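Local coordinates for protein 433aa long hypothetical phosphoribosylglycinamide formyl transferase (Pyrococcus horikoshii, PDB 2DWC) that is a PurT-like member of the ATP-grasp family and holds a bound ADP in a pocket formed largely by its ATP-grasp domain, at residues Arg50-Gln58 with Phe376-Arg385; Thr228-Tyr236 with Ser245-Glu256. One frame throughout, in Å; residues are numbered along the deposited sequence.

Contact 1: Arg50-Gln58 with Phe376-Arg385. With SO4 (sulfate ion), chain F.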
loop_
_atom_site.group_PDB
_atom_site.type_symbol
_atom_site.label_atom_id
_atom_site.label_comp_id
_atom_site.label_asym_id
_atom_site.label_seq_id
_atom_site.Cartn_x
_atom_site.Cartn_y
_atom_site.Cartn_z
ATOM N N ARG B 50 -21.733 4.985 -8.781
ATOM C CA ARG B 50 -23.107 4.629 -9.156
ATOM C C ARG B 50 -23.546 3.274 -8.688
ATOM O O ARG B 50 -24.730 2.893 -8.887
ATOM C CB ARG B 50 -23.288 4.720 -10.696
ATOM C CG ARG B 50 -22.394 3.765 -11.422
ATOM C CD ARG B 50 -22.429 4.009 -12.947
ATOM N NE ARG B 50 -23.783 3.933 -13.482
ATOM C CZ ARG B 50 -24.510 2.817 -13.543
ATOM N NH1 ARG B 50 -24.021 1.660 -13.087
ATOM N NH2 ARG B 50 -25.711 2.847 -14.111
ATOM N N TYR B 51 -22.633 2.521 -8.063
ATOM C CA TYR B 51 -23.012 1.199 -7.552
ATOM C C TYR B 51 -22.380 1.033 -6.199
ATOM O O TYR B 51 -21.438 1.752 -5.883
ATOM C CB TYR B 51 -22.571 0.090 -8.509
ATOM C CG TYR B 51 -21.084 -0.086 -8.680
ATOM C CD1 TYR B 51 -20.406 -1.137 -8.042
ATOM C CD2 TYR B 51 -20.352 0.781 -9.514
ATOM C CE1 TYR B 51 -19.036 -1.332 -8.233
ATOM C CE2 TYR B 51 -18.967 0.589 -9.711
ATOM C CZ TYR B 51 -18.331 -0.472 -9.063
ATOM O OH TYR B 51 -16.977 -0.654 -9.256
ATOM N N ALA B 52 -22.900 0.100 -5.396
ATOM C CA ALA B 52 -22.375 -0.076 -4.047
ATOM C C ALA B 52 -21.184 -1.035 -4.004
ATOM O O ALA B 52 -20.997 -1.848 -4.917
ATOM C CB ALA B 52 -23.531 -0.626 -3.075
ATOM N N ASN B 53 -20.401 -0.905 -2.928
ATOM C CA ASN B 53 -19.222 -1.754 -2.723
ATOM C C ASN B 53 -18.223 -1.683 -3.865
ATOM O O ASN B 53 -17.529 -2.642 -4.167
ATOM C CB ASN B 53 -19.658 -3.208 -2.432
ATOM C CG ASN B 53 -20.325 -3.339 -1.067
ATOM O OD1 ASN B 53 -19.934 -2.651 -0.107
ATOM N ND2 ASN B 53 -21.309 -4.237 -0.955
ATOM N N ALA B 54 -18.134 -0.508 -4.483
ATOM C CA ALA B 54 -17.134 -0.282 -5.533
ATOM C C ALA B 54 -15.772 -0.407 -4.811
ATOM O O ALA B 54 -15.666 -0.214 -3.582
ATOM C CB ALA B 54 -17.335 1.145 -6.116
ATOM N N PRO B 55 -14.702 -0.691 -5.559
ATOM C CA PRO B 55 -13.377 -0.863 -4.947
ATOM C C PRO B 55 -12.973 0.154 -3.890
ATOM O O PRO B 55 -12.590 -0.230 -2.774
ATOM C CB PRO B 55 -12.439 -0.900 -6.160
ATOM C CG PRO B 55 -13.296 -1.586 -7.229
ATOM C CD PRO B 55 -14.679 -0.888 -7.017
ATOM N N ALA B 56 -13.066 1.450 -4.210
ATOM C CA ALA B 56 -12.656 2.467 -3.232
ATOM C C ALA B 56 -13.592 2.561 -2.033
ATOM O O ALA B 56 -13.172 2.942 -0.929
ATOM C CB ALA B 56 -12.527 3.827 -3.910
ATOM N N MET B 57 -14.867 2.226 -2.228
ATOM C CA MET B 57 -15.830 2.265 -1.132
ATOM C C MET B 57 -15.449 1.226 -0.059
ATOM O O MET B 57 -15.680 1.447 1.123
ATOM C CB MET B 57 -17.247 1.933 -1.646
ATOM C CG MET B 57 -17.837 3.081 -2.458
ATOM S SD MET B 57 -19.438 2.529 -3.087
ATOM C CE MET B 57 -19.792 3.962 -4.199
ATOM N N GLN B 58 -14.846 0.107 -0.474
ATOM C CA GLN B 58 -14.507 -0.952 0.494
ATOM C C GLN B 58 -13.410 -0.507 1.469
ATOM O O GLN B 58 -13.403 -0.892 2.638
ATOM C CB GLN B 58 -14.069 -2.232 -0.258
ATOM C CG GLN B 58 -15.302 -2.876 -0.987
ATOM C CD GLN B 58 -14.911 -4.107 -1.750
ATOM O OE1 GLN B 58 -14.122 -4.906 -1.267
ATOM N NE2 GLN B 58 -15.460 -4.273 -2.951
ATOM N N PHE B 376 -9.247 -6.178 -7.671
ATOM C CA PHE B 376 -9.901 -4.940 -7.271
ATOM C C PHE B 376 -11.089 -5.017 -6.387
ATOM O O PHE B 376 -11.476 -3.995 -5.821
ATOM C CB PHE B 376 -10.246 -4.085 -8.518
ATOM C CG PHE B 376 -9.054 -3.836 -9.451
ATOM C CD1 PHE B 376 -7.761 -3.675 -8.949
ATOM C CD2 PHE B 376 -9.276 -3.700 -10.836
ATOM C CE1 PHE B 376 -6.682 -3.381 -9.811
ATOM C CE2 PHE B 376 -8.211 -3.402 -11.685
ATOM C CZ PHE B 376 -6.930 -3.246 -11.179
ATOM N N GLY B 377 -11.685 -6.193 -6.242
ATOM C CA GLY B 377 -12.847 -6.232 -5.363
ATOM C C GLY B 377 -14.168 -5.912 -6.022
ATOM O O GLY B 377 -15.172 -5.751 -5.320
ATOM N N LYS B 378 -14.211 -5.833 -7.358
ATOM C CA LYS B 378 -15.480 -5.475 -8.020
ATOM C C LYS B 378 -16.444 -6.636 -7.804
ATOM O O LYS B 378 -16.143 -7.757 -8.114
ATOM C CB LYS B 378 -15.260 -5.217 -9.515
ATOM C CG LYS B 378 -14.408 -3.967 -9.708
ATOM C CD LYS B 378 -14.090 -3.711 -11.198
ATOM C CE LYS B 378 -13.157 -2.483 -11.260
ATOM N NZ LYS B 378 -12.906 -2.058 -12.701
ATOM N N PRO B 379 -17.650 -6.333 -7.312
ATOM C CA PRO B 379 -18.626 -7.392 -7.032
ATOM C C PRO B 379 -19.261 -8.084 -8.195
ATOM O O PRO B 379 -19.831 -9.169 -8.029
ATOM C CB PRO B 379 -19.684 -6.719 -6.121
ATOM C CG PRO B 379 -19.452 -5.253 -6.255
ATOM C CD PRO B 379 -18.107 -4.997 -6.912
ATOM N N GLU B 380 -19.161 -7.479 -9.355
ATOM C CA GLU B 380 -19.767 -8.094 -10.537
ATOM C C GLU B 380 -18.850 -7.903 -11.731
ATOM O O GLU B 380 -18.159 -6.892 -11.845
ATOM C CB GLU B 380 -21.122 -7.421 -10.821
ATOM C CG GLU B 380 -21.663 -7.799 -12.197
ATOM C CD GLU B 380 -23.133 -7.465 -12.404
ATOM O OE1 GLU B 380 -23.670 -7.817 -13.473
ATOM O OE2 GLU B 380 -23.746 -6.864 -11.514
ATOM N N ALA B 381 -18.869 -8.863 -12.638
ATOM C CA ALA B 381 -18.054 -8.751 -13.837
ATOM C C ALA B 381 -18.925 -8.555 -15.063
ATOM O O ALA B 381 -20.085 -8.977 -15.110
ATOM C CB ALA B 381 -17.248 -10.016 -14.028
ATOM N N TYR B 382 -18.382 -7.859 -16.038
ATOM C CA TYR B 382 -19.088 -7.775 -17.326
ATOM C C TYR B 382 -17.975 -8.062 -18.349
ATOM O O TYR B 382 -16.774 -7.905 -18.039
ATOM C CB TYR B 382 -19.793 -6.427 -17.523
ATOM C CG TYR B 382 -18.902 -5.218 -17.568
ATOM C CD1 TYR B 382 -17.991 -5.042 -18.612
ATOM C CD2 TYR B 382 -18.969 -4.240 -16.576
ATOM C CE1 TYR B 382 -17.160 -3.923 -18.665
ATOM C CE2 TYR B 382 -18.144 -3.108 -16.625
ATOM C CZ TYR B 382 -17.239 -2.961 -17.674
ATOM O OH TYR B 382 -16.383 -1.875 -17.736
ATOM N N VAL B 383 -18.335 -8.508 -19.551
ATOM C CA VAL B 383 -17.302 -8.832 -20.534
ATOM C C VAL B 383 -16.451 -7.607 -20.813
ATOM O O VAL B 383 -16.960 -6.539 -21.150
ATOM C CB VAL B 383 -17.915 -9.360 -21.857
ATOM C CG1 VAL B 383 -16.796 -9.546 -22.910
ATOM C CG2 VAL B 383 -18.604 -10.700 -21.587
ATOM N N GLY B 384 -15.138 -7.774 -20.649
ATOM C CA GLY B 384 -14.229 -6.668 -20.852
ATOM C C GLY B 384 -13.930 -5.879 -19.578
ATOM O O GLY B 384 -13.088 -4.996 -19.600
ATOM N N ARG B 385 -14.611 -6.164 -18.470
ATOM C CA ARG B 385 -14.333 -5.377 -17.250
ATOM C C ARG B 385 -12.954 -5.724 -16.675
ATOM O O ARG B 385 -12.602 -6.887 -16.587
ATOM C CB ARG B 385 -15.398 -5.643 -16.171
ATOM C CG ARG B 385 -15.367 -4.641 -14.987
ATOM C CD ARG B 385 -16.487 -4.871 -13.958
ATOM N NE ARG B 385 -16.848 -3.545 -13.425
ATOM C CZ ARG B 385 -17.833 -3.315 -12.567
ATOM N NH1 ARG B 385 -18.576 -4.323 -12.114
ATOM N NH2 ARG B 385 -18.087 -2.066 -12.182
HETATM S S SO4 F . -15.886 -0.134 -14.381
HETATM O O1 SO4 F . -16.627 -0.583 -15.606
HETATM O O2 SO4 F . -15.008 1.025 -14.751
HETATM O O3 SO4 F . -16.875 0.282 -13.331
HETATM O O4 SO4 F . -15.060 -1.273 -13.864
#
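Gln58 and Pro55, on the short helix that follows strand 44-49 of the Rossmann-like parallel sheet, pack tightly against Phe376-Lys378, in a loop of the PurT C-terminal region. Gln58 NE2 spends one hydrogen on Gly377 O (2.8 Å) and another on Asn53 O (2.9 Å, 167°), in the turn just before the helix. Both acceptors lie close to the amide plane, which fixes the rotation of the amide, and OE1 is bonded to His61 of the second subunit. Glycine suits position 377: its phi is positive, and with no CB it lets the amide come close. Beside it, Pro55 CG rests on Lys378 CG at 3.6 Å.

The Tyr51 side is looser and partly solvent-exposed. Its ring meets Pro379 CD edge-on through CE1 (4.0 Å). Although Tyr51 OH is 3.4 Å from Arg385 NH2, the angle is too poor for a bond, and ring and guanidinium planes lie 49° apart. A sulfate, probably from the crystallisation liquor, sits among Lys378, Tyr382 and Arg385. Lys378 stretches out fully to bring NZ to sulfate O4 while also bridging to Glu29, and Tyr382 OH bonds to O1. Arg385 supplies two nearly straight bonds, NE to sulfate O4 and NH2 to sulfate O3, each 2.9 Å.

Contact 2: Thr228-Tyr236 with Ser245-Glu256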
loop_
_atom_site.group_PDB
_atom_site.type_symbol
_atom_site.label_atom_id
_atom_site.label_comp_id
_atom_site.label_asym_id
_atom_site.label_seq_id
_atom_site.Cartn_x
_atom_site.Cartn_y
_atom_site.Cartn_z
ATOM N N THR B 228 6.583 18.339 -11.268
ATOM C CA THR B 228 7.595 17.289 -11.152
ATOM C C THR B 228 7.280 16.178 -12.108
ATOM O O THR B 228 6.117 15.818 -12.333
ATOM C CB THR B 228 7.664 16.810 -9.673
ATOM O OG1 THR B 228 8.035 17.925 -8.896
ATOM C CG2 THR B 228 8.687 15.685 -9.464
ATOM N N PHE B 229 8.346 15.629 -12.701
ATOM C CA PHE B 229 8.197 14.643 -13.745
ATOM C C PHE B 229 8.738 13.260 -13.530
ATOM O O PHE B 229 9.982 13.067 -13.468
ATOM C CB PHE B 229 8.854 15.179 -15.031
ATOM C CG PHE B 229 8.228 16.458 -15.532
ATOM C CD1 PHE B 229 8.650 17.696 -15.036
ATOM C CD2 PHE B 229 7.178 16.404 -16.425
ATOM C CE1 PHE B 229 8.016 18.869 -15.435
ATOM C CE2 PHE B 229 6.525 17.570 -16.837
ATOM C CZ PHE B 229 6.948 18.807 -16.337
ATOM N N PRO B 230 7.836 12.262 -13.411
ATOM C CA PRO B 230 8.289 10.872 -13.242
ATOM C C PRO B 230 8.845 10.408 -14.601
ATOM O O PRO B 230 8.641 11.068 -15.645
ATOM C CB PRO B 230 6.991 10.084 -12.947
ATOM C CG PRO B 230 6.086 11.122 -12.308
ATOM C CD PRO B 230 6.394 12.412 -13.124
ATOM N N LYS B 231 9.499 9.250 -14.626
ATOM C CA LYS B 231 9.969 8.741 -15.907
ATOM C C LYS B 231 8.744 8.405 -16.780
ATOM O O LYS B 231 7.697 7.979 -16.275
ATOM C CB LYS B 231 10.809 7.473 -15.684
ATOM C CG LYS B 231 12.172 7.754 -15.128
ATOM C CD LYS B 231 13.044 8.218 -16.321
ATOM C CE LYS B 231 14.485 8.375 -15.955
ATOM N NZ LYS B 231 15.273 8.623 -17.217
ATOM N N PRO B 232 8.837 8.595 -18.104
ATOM C CA PRO B 232 7.713 8.283 -18.995
ATOM C C PRO B 232 7.267 6.803 -18.835
ATOM O O PRO B 232 8.094 5.910 -18.592
ATOM C CB PRO B 232 8.302 8.535 -20.410
ATOM C CG PRO B 232 9.326 9.591 -20.168
ATOM C CD PRO B 232 9.975 9.179 -18.844
ATOM N N VAL B 233 5.977 6.557 -18.996
ATOM C CA VAL B 233 5.424 5.215 -18.881
ATOM C C VAL B 233 5.034 4.732 -20.262
ATOM O O VAL B 233 4.208 5.354 -20.925
ATOM C CB VAL B 233 4.148 5.223 -17.937
ATOM C CG1 VAL B 233 3.304 3.954 -18.114
ATOM C CG2 VAL B 233 4.613 5.367 -16.499
ATOM N N GLY B 234 5.629 3.632 -20.724
ATOM C CA GLY B 234 5.198 3.139 -22.011
ATOM C C GLY B 234 3.945 2.260 -21.903
ATOM O O GLY B 234 3.679 1.693 -20.828
ATOM N N HIS B 235 3.162 2.141 -22.977
ATOM C CA HIS B 235 1.990 1.258 -22.931
ATOM C C HIS B 235 1.446 0.937 -24.309
ATOM O O HIS B 235 1.845 1.542 -25.292
ATOM C CB HIS B 235 0.853 1.888 -22.100
ATOM C CG HIS B 235 0.381 3.216 -22.615
ATOM N ND1 HIS B 235 -0.670 3.341 -23.498
ATOM C CD2 HIS B 235 0.794 4.481 -22.341
ATOM C CE1 HIS B 235 -0.890 4.622 -23.740
ATOM N NE2 HIS B 235 -0.016 5.337 -23.052
ATOM N N TYR B 236 0.534 -0.024 -24.385
ATOM C CA TYR B 236 -0.051 -0.323 -25.678
ATOM C C TYR B 236 -1.575 -0.446 -25.562
ATOM O O TYR B 236 -2.097 -1.238 -24.758
ATOM C CB TYR B 236 0.628 -1.555 -26.299
ATOM C CG TYR B 236 0.262 -2.889 -25.718
ATOM C CD1 TYR B 236 -0.937 -3.522 -26.078
ATOM C CD2 TYR B 236 1.110 -3.533 -24.827
ATOM C CE1 TYR B 236 -1.283 -4.774 -25.562
ATOM C CE2 TYR B 236 0.775 -4.785 -24.298
ATOM C CZ TYR B 236 -0.425 -5.402 -24.670
ATOM O OH TYR B 236 -0.768 -6.639 -24.148
ATOM N N SER B 245 1.450 -1.807 -19.290
ATOM C CA SER B 245 2.211 -0.554 -19.216
ATOM C C SER B 245 3.508 -0.848 -18.505
ATOM O O SER B 245 3.657 -1.900 -17.851
ATOM C CB SER B 245 1.440 0.543 -18.462
ATOM O OG SER B 245 1.218 0.121 -17.114
ATOM N N TRP B 246 4.484 0.054 -18.622
ATOM C CA TRP B 246 5.745 -0.243 -17.987
ATOM C C TRP B 246 6.499 1.042 -17.797
ATOM O O TRP B 246 6.209 2.041 -18.461
ATOM C CB TRP B 246 6.596 -1.225 -18.866
ATOM C CG TRP B 246 6.787 -0.746 -20.318
ATOM C CD1 TRP B 246 7.797 0.058 -20.823
ATOM C CD2 TRP B 246 5.894 -0.999 -21.396
ATOM N NE1 TRP B 246 7.550 0.319 -22.178
ATOM C CE2 TRP B 246 6.390 -0.323 -22.536
ATOM C CE3 TRP B 246 4.707 -1.746 -21.517
ATOM C CZ2 TRP B 246 5.732 -0.371 -23.781
ATOM C CZ3 TRP B 246 4.057 -1.797 -22.753
ATOM C CH2 TRP B 246 4.578 -1.106 -23.873
ATOM N N GLN B 247 7.475 1.013 -16.894
ATOM C CA GLN B 247 8.289 2.215 -16.649
ATOM C C GLN B 247 9.710 1.728 -16.432
ATOM O O GLN B 247 9.924 0.769 -15.721
ATOM C CB GLN B 247 7.818 2.950 -15.385
ATOM C CG GLN B 247 8.386 4.383 -15.242
ATOM C CD GLN B 247 7.969 5.046 -13.928
ATOM O OE1 GLN B 247 8.050 4.414 -12.861
ATOM N NE2 GLN B 247 7.567 6.325 -13.986
ATOM N N PRO B 248 10.710 2.385 -17.045
ATOM C CA PRO B 248 10.598 3.549 -17.929
ATOM C C PRO B 248 10.404 3.133 -19.378
ATOM O O PRO B 248 10.755 2.013 -19.779
ATOM C CB PRO B 248 11.931 4.265 -17.720
ATOM C CG PRO B 248 12.943 3.069 -17.634
ATOM C CD PRO B 248 12.124 1.978 -16.844
ATOM N N ALA B 249 9.805 4.013 -20.157
ATOM C CA ALA B 249 9.621 3.742 -21.587
ATOM C C ALA B 249 11.035 3.707 -22.219
ATOM O O ALA B 249 11.905 4.481 -21.842
ATOM C CB ALA B 249 8.798 4.855 -22.214
ATOM N N GLU B 250 11.250 2.814 -23.171
ATOM C CA GLU B 250 12.567 2.708 -23.789
ATOM C C GLU B 250 12.656 3.652 -24.975
ATOM O O GLU B 250 12.500 3.243 -26.131
ATOM C CB GLU B 250 12.807 1.260 -24.204
ATOM C CG GLU B 250 12.917 0.327 -22.979
ATOM C CD GLU B 250 13.278 -1.118 -23.358
ATOM O OE1 GLU B 250 12.411 -1.830 -23.917
ATOM O OE2 GLU B 250 14.437 -1.527 -23.093
ATOM N N ILE B 251 12.849 4.929 -24.659
ATOM C CA ILE B 251 12.948 5.987 -25.656
ATOM C C ILE B 251 14.262 6.741 -25.464
ATOM O O ILE B 251 14.896 6.649 -24.409
ATOM C CB ILE B 251 11.745 6.989 -25.550
ATOM C CG1 ILE B 251 11.784 7.721 -24.193
ATOM C CG2 ILE B 251 10.431 6.233 -25.787
ATOM C CD1 ILE B 251 10.693 8.815 -24.038
ATOM N N SER B 252 14.676 7.491 -26.487
ATOM C CA SER B 252 15.928 8.230 -26.399
ATOM C C SER B 252 15.888 9.314 -25.354
ATOM O O SER B 252 14.812 9.796 -24.958
ATOM C CB SER B 252 16.291 8.871 -27.744
ATOM O OG SER B 252 15.317 9.836 -28.121
ATOM N N GLU B 253 17.075 9.700 -24.912
ATOM C CA GLU B 253 17.223 10.745 -23.927
ATOM C C GLU B 253 16.675 12.046 -24.522
ATOM O O GLU B 253 16.091 12.867 -23.808
ATOM C CB GLU B 253 18.684 10.886 -23.543
ATOM C CG GLU B 253 18.850 11.326 -22.119
ATOM C CD GLU B 253 20.228 11.035 -21.577
ATOM O OE1 GLU B 253 20.693 9.877 -21.712
ATOM O OE2 GLU B 253 20.843 11.961 -21.002
ATOM N N LYS B 254 16.845 12.234 -25.831
ATOM C CA LYS B 254 16.304 13.438 -26.474
ATOM C C LYS B 254 14.777 13.415 -26.444
ATOM O O LYS B 254 14.135 14.416 -26.126
ATOM C CB LYS B 254 16.754 13.557 -27.938
ATOM C CG LYS B 254 18.177 14.046 -28.071
ATOM C CD LYS B 254 18.499 14.519 -29.483
ATOM C CE LYS B 254 19.971 14.953 -29.558
ATOM N NZ LYS B 254 20.304 15.619 -30.858
ATOM N N ALA B 255 14.198 12.272 -26.781
ATOM C CA ALA B 255 12.743 12.150 -26.773
ATOM C C ALA B 255 12.240 12.356 -25.343
ATOM O O ALA B 255 11.213 13.001 -25.123
ATOM C CB ALA B 255 12.324 10.772 -27.286
ATOM N N GLU B 256 12.961 11.795 -24.376
ATOM C CA GLU B 256 12.559 11.914 -22.977
ATOM C C GLU B 256 12.483 13.372 -22.554
ATOM O O GLU B 256 11.523 13.803 -21.903
ATOM C CB GLU B 256 13.530 11.154 -22.064
ATOM C CG GLU B 256 13.186 11.244 -20.593
ATOM C CD GLU B 256 14.197 10.562 -19.731
ATOM O OE1 GLU B 256 15.095 9.912 -20.298
ATOM O OE2 GLU B 256 14.112 10.683 -18.495
#
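The strands 233-236 and 245-247 run antiparallel as arms of a beta hairpin, their axes 4.6 Å apart at closest and 161° between directions, with Gly234-Trp246 as a hydrogen-bonded pair and His235-Ser245 as a non-hydrogen-bonded one. Trp246 N reaches Gly234 O at 2.9 Å, whereas the return bond from Gly234 N to Trp246 O is weak; past the strand, Ala249 N takes up Pro232 O.

With CG of Trp246 tucked between the backbone N and carbonyl carbon (chi1 53°), the indole lies back over the partner strand. One face then lies on the backbone: Gly234 CA is 3.9 Å from the centroid of the five-membered ring and His235 CA 4.0 Å from that of the six-membered ring, both CH-pi contacts. Glycine suits position 234, where the indole takes the place beside CA. Tyr236 CD2 meets Trp246 CZ3 edge to edge, and Lys401 makes a cation-pi contact with the indole.

At the other end, extended Gln247 sends NE2 to Lys231 O (2.8 Å, 165°), the acceptor lying near the amide plane, while OE1 bonds to Ser306. Pro232, whose ring has no N-H to satisfy, packs CB on Ala249 CB (4.1 Å) and CG near Ile251 CD1. Lys231 bends at chi2 to form a salt bridge, NZ 2.7 Å from Glu256 OE2, on the syn side of the carboxylate. This bridge links the first turn of helix 253-270 to the hairpin. Tyr260 OH also bonds to OE2, and sharing this oxygen between an ammonium and a hydroxyl would probably favour the charged carboxylate.

Overall arrangement
Contacts 1 and 2 lie on opposite sides of the chain's centre, their centres 30 Å apart and their nearest atoms about 11 Å apart, so they do not touch. In sequence, contact 2 falls between the two segments of contact 1. The mixed sheet runs from contact 2 to one side of contact 1, segment 376-385: strand 241-247 pairs with 343-349, which pairs with 386-393, and that in turn with 371-375, just before Phe376. Contact 2 is the one near the ligand. The His235 side chain is about 5 Å from ADP, and the backbone of His235 is bonded to that of Glu210, a pocket residue. Contact 1 instead joins the N- and C-terminal regions and borders the second subunit, which does not touch contact 2.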